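Local coordinates for protein putative cytosine/guanine deaminase (Unidentified, PDB 2PAJ) that catalyses the zinc-dependent hydrolytic deamination of 2-amino-4-hydroxypteridines such as isoxanthopterin, giving 2,4-dihydroxypteridines and ammonium, at residues 113-117 and 470-474. Residues are numbered along the deposited sequence; the frame is centred on the assembly and turned at random.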
ATOM      1  N   ARG A 113     -16.665   0.617  16.522  1.00 71.41           N
ATOM      2  CA  ARG A 113     -17.434   0.133  15.392  1.00 69.42           C
ATOM      3  C   ARG A 113     -17.045   0.802  14.082  1.00 66.94           C
ATOM      4  O   ARG A 113     -16.697   0.134  13.104  1.00 66.30           O
ATOM      5  CB  ARG A 113     -18.922   0.368  15.677  1.00 72.65           C
ATOM      6  CG  ARG A 113     -19.840   0.064  14.516  1.00 77.68           C
ATOM      7  CD  ARG A 113     -20.140  -1.435  14.427  1.00 82.41           C
ATOM      8  NE  ARG A 113     -20.384  -1.864  13.044  1.00 85.32           N
ATOM      9  CZ  ARG A 113     -19.431  -2.230  12.182  1.00 85.29           C
ATOM     10  NH1 ARG A 113     -18.148  -2.237  12.549  1.00 84.79           N
ATOM     11  NH2 ARG A 113     -19.766  -2.574  10.941  1.00 85.54           N
ATOM     12  N   ARG A 114     -17.111   2.129  14.075  1.00 63.03           N
ATOM     13  CA  ARG A 114     -16.800   2.908  12.894  1.00 59.15           C
ATOM     14  C   ARG A 114     -15.405   2.739  12.329  1.00 57.91           C
ATOM     15  O   ARG A 114     -15.255   2.437  11.142  1.00 59.23           O
ATOM     16  CB  ARG A 114     -17.100   4.385  13.164  1.00 58.01           C
ATOM     17  CG  ARG A 114     -18.596   4.643  13.264  1.00 57.73           C
ATOM     18  CD  ARG A 114     -18.934   6.071  13.641  1.00 57.50           C
ATOM     19  NE  ARG A 114     -20.379   6.279  13.678  1.00 55.69           N
ATOM     20  CZ  ARG A 114     -20.970   7.377  14.140  1.00 57.23           C
ATOM     21  NH1 ARG A 114     -20.243   8.380  14.612  1.00 58.22           N
ATOM     22  NH2 ARG A 114     -22.292   7.471  14.123  1.00 58.88           N
ATOM     23  N   PHE A 115     -14.385   2.921  13.159  1.00 54.94           N
ATOM     24  CA  PHE A 115     -13.012   2.783  12.687  1.00 51.05           C
ATOM     25  C   PHE A 115     -12.857   1.433  12.006  1.00 51.32           C
ATOM     26  O   PHE A 115     -12.261   1.318  10.938  1.00 51.54           O
ATOM     27  CB  PHE A 115     -12.030   2.859  13.853  1.00 46.56           C
ATOM     28  CG  PHE A 115     -10.585   2.891  13.425  1.00 41.78           C
ATOM     29  CD1 PHE A 115     -10.015   4.064  12.948  1.00 40.23           C
ATOM     30  CD2 PHE A 115      -9.804   1.750  13.481  1.00 41.24           C
ATOM     31  CE1 PHE A 115      -8.705   4.107  12.533  1.00 36.08           C
ATOM     32  CE2 PHE A 115      -8.482   1.777  13.066  1.00 39.61           C
ATOM     33  CZ  PHE A 115      -7.928   2.960  12.591  1.00 37.95           C
ATOM     34  N   ARG A 116     -13.415   0.414  12.639  1.00 52.83           N
ATOM     35  CA  ARG A 116     -13.351  -0.953  12.134  1.00 54.44           C
ATOM     36  C   ARG A 116     -14.007  -1.121  10.757  1.00 53.83           C
ATOM     37  O   ARG A 116     -13.513  -1.868   9.910  1.00 53.12           O
ATOM     38  CB  ARG A 116     -14.025  -1.871  13.150  1.00 55.46           C
ATOM     39  CG  ARG A 116     -13.820  -3.335  12.910  1.00 57.14           C
ATOM     40  CD  ARG A 116     -13.642  -3.999  14.245  1.00 59.53           C
ATOM     41  NE  ARG A 116     -12.538  -4.944  14.224  1.00 61.84           N
ATOM     42  CZ  ARG A 116     -11.859  -5.308  15.304  1.00 64.87           C
ATOM     43  NH1 ARG A 116     -12.175  -4.796  16.494  1.00 65.38           N
ATOM     44  NH2 ARG A 116     -10.868  -6.185  15.197  1.00 65.42           N
ATOM     45  N   LEU A 117     -15.123  -0.424  10.557  1.00 52.12           N
ATOM     46  CA  LEU A 117     -15.859  -0.480   9.309  1.00 51.88           C
ATOM     47  C   LEU A 117     -15.081   0.177   8.177  1.00 52.71           C
ATOM     48  O   LEU A 117     -14.953  -0.391   7.096  1.00 52.59           O
ATOM     49  CB  LEU A 117     -17.204   0.221   9.465  1.00 50.34           C
ATOM     50  CG  LEU A 117     -18.153   0.116   8.273  1.00 50.07           C
ATOM     51  CD1 LEU A 117     -18.685  -1.317   8.143  1.00 48.90           C
ATOM     52  CD2 LEU A 117     -19.293   1.095   8.471  1.00 51.21           C
ATOM     53  N   GLU A 470     -24.496  -1.371   5.703  1.00 60.21           N
ATOM     54  CA  GLU A 470     -23.848  -0.868   6.905  1.00 62.27           C
ATOM     55  C   GLU A 470     -23.260   0.514   6.705  1.00 62.40           C
ATOM     56  O   GLU A 470     -23.499   1.423   7.504  1.00 61.32           O
ATOM     57  CB  GLU A 470     -22.731  -1.797   7.333  1.00 65.76           C
ATOM     58  CG  GLU A 470     -23.206  -3.142   7.759  1.00 72.25           C
ATOM     59  CD  GLU A 470     -22.212  -3.804   8.668  1.00 76.52           C
ATOM     60  OE1 GLU A 470     -21.093  -4.118   8.192  1.00 78.99           O
ATOM     61  OE2 GLU A 470     -22.548  -3.991   9.861  1.00 79.61           O
ATOM     62  N   ALA A 471     -22.467   0.653   5.641  1.00 62.02           N
ATOM     63  CA  ALA A 471     -21.821   1.923   5.310  1.00 61.32           C
ATOM     64  C   ALA A 471     -22.858   3.033   5.054  1.00 60.88           C
ATOM     65  O   ALA A 471     -22.730   4.168   5.544  1.00 58.55           O
ATOM     66  CB  ALA A 471     -20.914   1.739   4.090  1.00 59.70           C
ATOM     67  N   ARG A 472     -23.897   2.684   4.304  1.00 60.24           N
ATOM     68  CA  ARG A 472     -24.946   3.634   3.981  1.00 60.93           C
ATOM     69  C   ARG A 472     -25.580   4.183   5.265  1.00 62.12           C
ATOM     70  O   ARG A 472     -25.930   5.364   5.335  1.00 62.58           O
ATOM     71  CB  ARG A 472     -25.995   2.946   3.103  1.00 60.34           C
ATOM     72  CG  ARG A 472     -26.455   3.761   1.914  1.00 59.49           C
ATOM     73  CD  ARG A 472     -27.425   2.970   1.063  1.00 61.47           C
ATOM     74  NE  ARG A 472     -26.776   1.863   0.366  1.00 63.68           N
ATOM     75  CZ  ARG A 472     -27.099   0.583   0.531  1.00 65.27           C
ATOM     76  NH1 ARG A 472     -28.064   0.246   1.380  1.00 65.22           N
ATOM     77  NH2 ARG A 472     -26.469  -0.359  -0.165  1.00 65.76           N
ATOM     78  N   ARG A 473     -25.711   3.324   6.276  1.00 62.86           N
ATOM     79  CA  ARG A 473     -26.295   3.700   7.563  1.00 63.65           C
ATOM     80  C   ARG A 473     -25.374   4.602   8.376  1.00 62.16           C
ATOM     81  O   ARG A 473     -25.784   5.655   8.888  1.00 60.41           O
ATOM     82  CB  ARG A 473     -26.588   2.455   8.401  1.00 66.98           C
ATOM     83  CG  ARG A 473     -27.773   1.621   7.960  1.00 72.75           C
ATOM     84  CD  ARG A 473     -28.049   0.546   9.011  1.00 78.24           C
ATOM     85  NE  ARG A 473     -29.032  -0.446   8.573  1.00 83.02           N
ATOM     86  CZ  ARG A 473     -29.534  -1.408   9.353  1.00 86.32           C
ATOM     87  NH1 ARG A 473     -29.140  -1.522  10.627  1.00 86.79           N
ATOM     88  NH2 ARG A 473     -30.447  -2.252   8.863  1.00 87.22           N
ATOM     89  N   VAL A 474     -24.134   4.153   8.512  1.00 60.79           N
ATOM     90  CA  VAL A 474     -23.133   4.885   9.259  1.00 60.06           C
ATOM     91  C   VAL A 474     -22.905   6.270   8.677  1.00 60.87           C
ATOM     92  O   VAL A 474     -22.723   7.230   9.429  1.00 61.22           O
ATOM     93  CB  VAL A 474     -21.804   4.133   9.265  1.00 60.50           C
ATOM     94  CG1 VAL A 474     -20.788   4.905  10.073  1.00 58.86           C
ATOM     95  CG2 VAL A 474     -22.005   2.723   9.824  1.00 59.90           C
TER
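A helix-to-helix contact with a small apolar centre and charged margins joins Leu117, Arg113 and Arg114 of helix 112-127 to Val474 and Glu470 of the C-terminal helix 464-483. The axes of the two short segments approach to 11.4 Å at their closest, with their directions 133° apart, nearer antiparallel than parallel, so side chains rather than backbones bridge the gap. Leu117 and Val474 meet tip to tip, CD2 of the leucine lying 3.4 Å from CG2 of the valine, while the other leucine methyl, CD1, rests beside the carboxylate of Glu470. This is an amidohydrolase of the TIM-barrel type, in which helix 112-127 comes between the neighbouring parallel strands 67-73 and 131-136 in the chain; the C-terminal helix is laid across its outer side. On one margin, Arg113 and Glu470 form a salt bridge: NH2 of Arg113 gives a weak, bent hydrogen bond to OE2 of Glu470 (3.3 Å); the oxygen sits at the edge of the guanidinium, near its plane, and the guanidinium and carboxylate planes are 35° apart. A bend at chi2 (82°) turns the arginine chain towards this partner. On the other, the extended chain of Arg114 passes alongside Val474 CG1, and its NH2 forms salt bridges with Glu477 and Glu481, farther along the same C-terminal helix.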